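Local coordinates for protein acyl-homoserine-lactone synthase (PDB 6WNS) that probably makes acyl-homoserine lactone quorum-sensing signals, using an acyl group carried by coenzyme A, at residues F101-F106 against R139-V144. Sequence-based numbering, arbitrary orientation.
Sequences FEWTRF and RQISVV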
ATOM      1  N   PHE A 101     -10.138   0.681  -4.008  1.00 59.67           N
ATOM      2  CA  PHE A 101      -9.113   1.688  -3.619  1.00 55.34           C
ATOM      3  C   PHE A 101      -7.804   1.258  -4.246  1.00 57.96           C
ATOM      4  O   PHE A 101      -7.619   0.060  -4.516  1.00 60.75           O
ATOM      5  CB  PHE A 101      -8.978   1.844  -2.102  1.00 56.65           C
ATOM      6  CG  PHE A 101      -9.990   2.782  -1.467  1.00 59.51           C
ATOM      7  CD1 PHE A 101      -9.583   3.850  -0.667  1.00 61.60           C
ATOM      8  CD2 PHE A 101     -11.342   2.652  -1.745  1.00 61.35           C
ATOM      9  CE1 PHE A 101     -10.521   4.684  -0.077  1.00 57.29           C
ATOM     10  CE2 PHE A 101     -12.284   3.473  -1.141  1.00 61.31           C
ATOM     11  CZ  PHE A 101     -11.866   4.482  -0.308  1.00 61.37           C
ATOM     12  N   GLU A 102      -6.953   2.217  -4.546  1.00 54.52           N
ATOM     13  CA  GLU A 102      -5.637   1.894  -5.152  1.00 52.73           C
ATOM     14  C   GLU A 102      -4.634   1.838  -4.009  1.00 50.54           C
ATOM     15  O   GLU A 102      -4.602   2.790  -3.235  1.00 48.57           O
ATOM     16  CB  GLU A 102      -5.253   2.892  -6.226  1.00 51.53           C
ATOM     17  CG  GLU A 102      -3.859   2.594  -6.724  1.00 49.96           C
ATOM     18  CD  GLU A 102      -3.182   3.683  -7.504  1.00 46.09           C
ATOM     19  OE1 GLU A 102      -3.095   4.800  -6.971  1.00 44.77           O
ATOM     20  OE2 GLU A 102      -2.740   3.387  -8.685  1.00 50.42           O
ATOM     21  N   TRP A 103      -3.836   0.771  -3.993  1.00 51.03           N
ATOM     22  CA  TRP A 103      -2.643   0.532  -3.145  1.00 51.58           C
ATOM     23  C   TRP A 103      -1.407   1.166  -3.784  1.00 49.31           C
ATOM     24  O   TRP A 103      -1.099   0.832  -4.966  1.00 50.86           O
ATOM     25  CB  TRP A 103      -2.461  -0.967  -2.983  1.00 52.45           C
ATOM     26  CG  TRP A 103      -1.375  -1.443  -2.079  1.00 52.89           C
ATOM     27  CD1 TRP A 103      -0.734  -0.782  -1.074  1.00 51.88           C
ATOM     28  CD2 TRP A 103      -0.885  -2.795  -2.046  1.00 54.71           C
ATOM     29  NE1 TRP A 103       0.134  -1.638  -0.434  1.00 51.43           N
ATOM     30  CE2 TRP A 103       0.041  -2.876  -0.987  1.00 51.81           C
ATOM     31  CE3 TRP A 103      -1.209  -3.968  -2.753  1.00 57.53           C
ATOM     32  CZ2 TRP A 103       0.720  -4.049  -0.691  1.00 56.20           C
ATOM     33  CZ3 TRP A 103      -0.535  -5.128  -2.472  1.00 58.37           C
ATOM     34  CH2 TRP A 103       0.413  -5.172  -1.444  1.00 59.61           C
ATOM     35  N   THR A 104      -0.728   2.039  -3.022  1.00 47.99           N
ATOM     36  CA  THR A 104       0.601   2.556  -3.402  1.00 48.47           C
ATOM     37  C   THR A 104       1.495   2.497  -2.153  1.00 48.23           C
ATOM     38  O   THR A 104       0.978   2.380  -1.013  1.00 43.28           O
ATOM     39  CB  THR A 104       0.453   3.962  -4.012  1.00 44.71           C
ATOM     40  OG1 THR A 104      -0.361   4.774  -3.155  1.00 41.54           O
ATOM     41  CG2 THR A 104      -0.171   3.950  -5.393  1.00 45.56           C
ATOM     42  N   ARG A 105       2.787   2.710  -2.352  1.00 47.19           N
ATOM     43  CA  ARG A 105       3.733   3.008  -1.247  1.00 44.26           C
ATOM     44  C   ARG A 105       3.741   1.884  -0.211  1.00 47.12           C
ATOM     45  O   ARG A 105       3.651   2.167   0.957  1.00 46.95           O
ATOM     46  CB  ARG A 105       3.406   4.401  -0.732  1.00 39.79           C
ATOM     47  CG  ARG A 105       3.475   5.429  -1.852  1.00 41.14           C
ATOM     48  CD  ARG A 105       4.640   5.395  -2.847  1.00 43.14           C
ATOM     49  NE  ARG A 105       4.678   6.652  -3.610  1.00 41.32           N
ATOM     50  CZ  ARG A 105       5.374   7.713  -3.217  1.00 42.29           C
ATOM     51  NH1 ARG A 105       6.336   7.564  -2.321  1.00 43.81           N
ATOM     52  NH2 ARG A 105       5.317   8.832  -3.910  1.00 38.77           N
ATOM     53  N   PHE A 106       3.854   0.637  -0.654  1.00 45.09           N
ATOM     54  CA  PHE A 106       4.113  -0.483   0.262  1.00 47.98           C
ATOM     55  C   PHE A 106       5.573  -0.422   0.663  1.00 49.19           C
ATOM     56  O   PHE A 106       6.416  -0.313  -0.235  1.00 51.19           O
ATOM     57  CB  PHE A 106       3.848  -1.826  -0.398  1.00 51.77           C
ATOM     58  CG  PHE A 106       4.310  -2.993   0.425  1.00 55.14           C
ATOM     59  CD1 PHE A 106       3.545  -3.459   1.486  1.00 60.25           C
ATOM     60  CD2 PHE A 106       5.519  -3.612   0.140  1.00 60.59           C
ATOM     61  CE1 PHE A 106       3.957  -4.583   2.199  1.00 61.55           C
ATOM     62  CE2 PHE A 106       5.943  -4.709   0.874  1.00 64.53           C
ATOM     63  CZ  PHE A 106       5.148  -5.198   1.889  1.00 68.05           C
ATOM     64  N   ARG A 139     -13.836  -3.616  -1.264  1.00 79.53           N
ATOM     65  CA  ARG A 139     -14.078  -5.037  -1.674  1.00 85.22           C
ATOM     66  C   ARG A 139     -12.908  -5.483  -2.562  1.00 82.27           C
ATOM     67  O   ARG A 139     -12.494  -6.732  -2.536  1.00 85.79           O
ATOM     68  CB  ARG A 139     -15.414  -5.138  -2.398  1.00 89.78           C
ATOM     69  CG  ARG A 139     -16.548  -4.499  -1.621  1.00 94.36           C
ATOM     70  CD  ARG A 139     -17.275  -5.506  -0.758  1.00103.44           C
ATOM     71  NE  ARG A 139     -17.959  -6.545  -1.522  1.00112.01           N
ATOM     72  CZ  ARG A 139     -19.157  -6.414  -2.093  1.00117.13           C
ATOM     73  NH1 ARG A 139     -19.804  -5.261  -2.038  1.00120.52           N
ATOM     74  NH2 ARG A 139     -19.683  -7.421  -2.763  1.00117.50           N
ATOM     75  N   GLN A 140     -12.324  -4.525  -3.296  1.00 80.42           N
ATOM     76  CA  GLN A 140     -11.114  -4.825  -4.085  1.00 76.13           C
ATOM     77  C   GLN A 140     -10.072  -3.700  -3.945  1.00 69.69           C
ATOM     78  O   GLN A 140     -10.456  -2.496  -3.643  1.00 69.32           O
ATOM     79  CB  GLN A 140     -11.473  -5.043  -5.550  1.00 79.26           C
ATOM     80  CG  GLN A 140     -12.471  -6.201  -5.749  1.00 89.26           C
ATOM     81  CD  GLN A 140     -12.912  -6.156  -7.275  1.00 93.69           C
ATOM     82  OE1 GLN A 140     -13.305  -5.189  -7.797  1.00 94.28           O
ATOM     83  NE2 GLN A 140     -12.674  -7.230  -8.028  1.00 94.86           N
ATOM     84  N   ILE A 141      -8.821  -4.047  -4.298  1.00 69.95           N
ATOM     85  CA  ILE A 141      -7.659  -3.093  -4.275  1.00 66.43           C
ATOM     86  C   ILE A 141      -6.917  -3.215  -5.606  1.00 66.01           C
ATOM     87  O   ILE A 141      -6.572  -4.466  -5.992  1.00 72.81           O
ATOM     88  CB  ILE A 141      -6.697  -3.409  -3.119  1.00 67.77           C
ATOM     89  CG1 ILE A 141      -7.347  -3.158  -1.760  1.00 67.97           C
ATOM     90  CG2 ILE A 141      -5.405  -2.589  -3.273  1.00 64.59           C
ATOM     91  CD1 ILE A 141      -6.825  -4.104  -0.692  1.00 72.35           C
ATOM     92  N   SER A 142      -6.783  -1.994  -6.322  1.00 62.01           N
ATOM     93  CA  SER A 142      -6.002  -1.920  -7.580  1.00 62.71           C
ATOM     94  C   SER A 142      -4.566  -1.535  -7.230  1.00 59.62           C
ATOM     95  O   SER A 142      -4.379  -0.882  -6.175  1.00 58.07           O
ATOM     96  CB  SER A 142      -6.604  -1.008  -8.601  1.00 62.88           C
ATOM     97  OG  SER A 142      -6.648   0.321  -8.151  1.00 60.10           O
ATOM     98  N   VAL A 143      -3.587  -1.978  -8.028  1.00 61.82           N
ATOM     99  CA  VAL A 143      -2.151  -1.689  -7.720  1.00 58.92           C
ATOM    100  C   VAL A 143      -1.320  -1.830  -8.988  1.00 60.56           C
ATOM    101  O   VAL A 143      -1.583  -2.698  -9.863  1.00 56.92           O
ATOM    102  CB  VAL A 143      -1.657  -2.605  -6.588  1.00 61.25           C
ATOM    103  CG1 VAL A 143      -1.672  -4.081  -7.028  1.00 69.58           C
ATOM    104  CG2 VAL A 143      -0.295  -2.237  -6.034  1.00 58.69           C
ATOM    105  N   VAL A 144      -0.290  -1.024  -9.044  1.00 52.52           N
ATOM    106  CA  VAL A 144       0.807  -1.084 -10.037  1.00 53.25           C
ATOM    107  C   VAL A 144       2.018  -1.581  -9.242  1.00 57.68           C
ATOM    108  O   VAL A 144       2.350  -0.943  -8.188  1.00 50.19           O
ATOM    109  CB  VAL A 144       1.069   0.321 -10.633  1.00 53.50           C
ATOM    110  CG1 VAL A 144       2.235   0.255 -11.635  1.00 53.86           C
ATOM    111  CG2 VAL A 144      -0.175   0.956 -11.265  1.00 54.52           C
TER
HETATM  112  O   HOH W   1      -0.660   1.497  -7.644  1.00 46.00           O
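Trp103 sets CG anti to its backbone N (chi1 -176°), as Val143 does with CG2; on the same face of the sheet, the two side chains lie side by side. Val143 CG2 meets the six-membered ring of Trp103 obliquely, 3.8 Å from CE3, while Ile141 CG2 presses on Trp103 CB at 3.4 Å. Beta-branched residues suit this strand because a methyl held close to the backbone reaches the tryptophan. An alanine in place of Trp103 would keep the Ile141 contact at CB but would probably leave Val143 CG2 facing a gap.

Parallel pairing holds the strands: Ser142 gives its N-H to Phe101 O (2.9 Å) and receives that of Trp103 on its own O (2.8 Å). The strand axes diverge at 42°, consistent with the splayed central strands of the GNAT acetyltransferase fold, where acyl-CoA typically binds; past the Trp103-Ser142 bond a water donates to Trp103 O and accepts from Val144 N. On the other face, compact Ser142 leaves room for extended Glu102, whose carboxylate takes the backbone N-H groups of Leu81 and Met82.

Helix 121-135 links the two strands in a beta-alpha-beta crossover, its Leu126 and Leu129 touching Trp103; strands 69-75 and 174-180 flank the pair.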